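Local coordinates for mRNA-decapping enzyme subunit 1 (PDB 1Q67), which forms the decapping complex with DCP2, which removes the 7-methylguanine cap from mRNA and so commits the transcript to 5' to 3' decay, at residues B[164-167]-B[168-172]. Numbering follows the deposited sequence.
Sequences NKRK and VFNAE
Phe169 N donates to Lys165 O at 2.8 Å, with an N-H...O angle of 171°. This is an i to i+4 bond in the C-terminal part of helix 160-169, shortly before helix 171-176. These helices lie on the surface of a beta-sandwich protein of the DCP1 family, which belongs to the PH clan. The same carbonyl also accepts a bond from Val168 N, an i to i+3 bond of 3.0 Å. That donor stands well above the carbonyl plane, whereas Phe169 N lies nearly in line with C=O. Two donors thus share one oxygen, and the weak Val168 N to Asn164 O bond makes the Val168 amide bifurcated. Asn170 N reaches Arg166 O only weakly, at 3.1 Å.

Arg166 is extended from CG to NE and reaches the chain after helix 171-176. Its NH2 bonds to Asn177 O, and its side chain touches Leu179. This ties the first helix to the chain beyond the second. Asn170 CB packs on Arg166 O at 3.6 Å.

Packing is light on this surface. The Lys165 chain has CG anti to the backbone N (chi1 -180°), which places it beside the Phe169 ring. Lys165 CG meets Phe169 CD1 at 4.0 Å. Lys165 O lies at the ring edge, near its plane, 3.6 Å from Phe169 CD1.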
loop_
_atom_site.group_PDB
_atom_site.type_symbol
_atom_site.label_atom_id
_atom_site.label_comp_id
_atom_site.label_asym_id
_atom_site.label_seq_id
_atom_site.Cartn_x
_atom_site.Cartn_y
_atom_site.Cartn_z
ATOM N N ASN B 164 1.085 29.798 14.126
ATOM C CA ASN B 164 1.357 30.598 15.318
ATOM C C ASN B 164 0.679 31.964 15.244
ATOM O O ASN B 164 0.092 32.420 16.224
ATOM C CB ASN B 164 2.867 30.772 15.522
ATOM C CG ASN B 164 3.559 29.466 15.871
ATOM O OD1 ASN B 164 2.984 28.605 16.548
ATOM N ND2 ASN B 164 4.804 29.316 15.428
ATOM N N LYS B 165 0.755 32.614 14.088
ATOM C CA LYS B 165 0.117 33.910 13.917
ATOM C C LYS B 165 -1.384 33.749 14.147
ATOM O O LYS B 165 -2.010 34.533 14.870
ATOM C CB LYS B 165 0.358 34.450 12.505
ATOM C CG LYS B 165 -0.277 35.820 12.262
ATOM C CD LYS B 165 -0.357 36.160 10.783
ATOM C CE LYS B 165 1.005 36.500 10.191
ATOM N NZ LYS B 165 1.474 37.850 10.609
ATOM N N ARG B 166 -1.950 32.721 13.522
ATOM C CA ARG B 166 -3.374 32.425 13.643
ATOM C C ARG B 166 -3.804 32.250 15.101
ATOM O O ARG B 166 -4.857 32.747 15.507
ATOM C CB ARG B 166 -3.700 31.159 12.845
ATOM C CG ARG B 166 -5.100 30.604 13.047
ATOM C CD ARG B 166 -5.196 29.209 12.431
ATOM N NE ARG B 166 -6.458 28.531 12.723
ATOM C CZ ARG B 166 -7.585 28.726 12.051
ATOM N NH1 ARG B 166 -7.618 29.584 11.040
ATOM N NH2 ARG B 166 -8.677 28.052 12.383
ATOM N N LYS B 167 -2.999 31.538 15.884
ATOM C CA LYS B 167 -3.318 31.309 17.295
ATOM C C LYS B 167 -3.425 32.617 18.078
ATOM O O LYS B 167 -4.175 32.709 19.049
ATOM C CB LYS B 167 -2.256 30.420 17.956
ATOM C CG LYS B 167 -2.172 29.012 17.374
ATOM C CD LYS B 167 -1.371 28.047 18.254
ATOM C CE LYS B 167 0.094 28.466 18.419
ATOM N NZ LYS B 167 0.272 29.645 19.326
ATOM N N VAL B 168 -2.678 33.627 17.642
ATOM C CA VAL B 168 -2.676 34.917 18.314
ATOM C C VAL B 168 -3.683 35.932 17.785
ATOM O O VAL B 168 -4.479 36.464 18.551
ATOM C CB VAL B 168 -1.271 35.568 18.261
ATOM C CG1 VAL B 168 -1.305 36.937 18.932
ATOM C CG2 VAL B 168 -0.248 34.674 18.947
ATOM N N PHE B 169 -3.659 36.189 16.481
ATOM C CA PHE B 169 -4.542 37.187 15.881
ATOM C C PHE B 169 -5.859 36.731 15.265
ATOM O O PHE B 169 -6.527 37.509 14.575
ATOM C CB PHE B 169 -3.760 37.989 14.842
ATOM C CG PHE B 169 -2.553 38.669 15.406
ATOM C CD1 PHE B 169 -1.331 38.008 15.467
ATOM C CD2 PHE B 169 -2.646 39.957 15.921
ATOM C CE1 PHE B 169 -0.217 38.619 16.036
ATOM C CE2 PHE B 169 -1.538 40.578 16.494
ATOM C CZ PHE B 169 -0.321 39.911 16.551
ATOM N N ASN B 170 -6.243 35.487 15.511
ATOM C CA ASN B 170 -7.491 34.971 14.965
ATOM C C ASN B 170 -7.951 33.829 15.859
ATOM O O ASN B 170 -8.367 32.770 15.387
ATOM C CB ASN B 170 -7.268 34.494 13.525
ATOM C CG ASN B 170 -8.567 34.208 12.795
ATOM O OD1 ASN B 170 -9.522 34.994 12.861
ATOM N ND2 ASN B 170 -8.608 33.086 12.078
ATOM N N ALA B 171 -7.866 34.074 17.162
ATOM C CA ALA B 171 -8.240 33.104 18.181
ATOM C C ALA B 171 -9.696 32.657 18.085
ATOM O O ALA B 171 -10.033 31.544 18.490
ATOM C CB ALA B 171 -7.963 33.682 19.564
ATOM N N GLU B 172 -10.555 33.525 17.559
ATOM C CA GLU B 172 -11.970 33.198 17.423
ATOM C C GLU B 172 -12.175 32.051 16.440
ATOM O O GLU B 172 -12.868 31.081 16.746
ATOM C CB GLU B 172 -12.753 34.438 16.979
ATOM C CG GLU B 172 -12.951 35.452 18.099
ATOM C CD GLU B 172 -13.095 36.877 17.591
ATOM O OE1 GLU B 172 -13.916 37.112 16.677
ATOM O OE2 GLU B 172 -12.387 37.766 18.115
#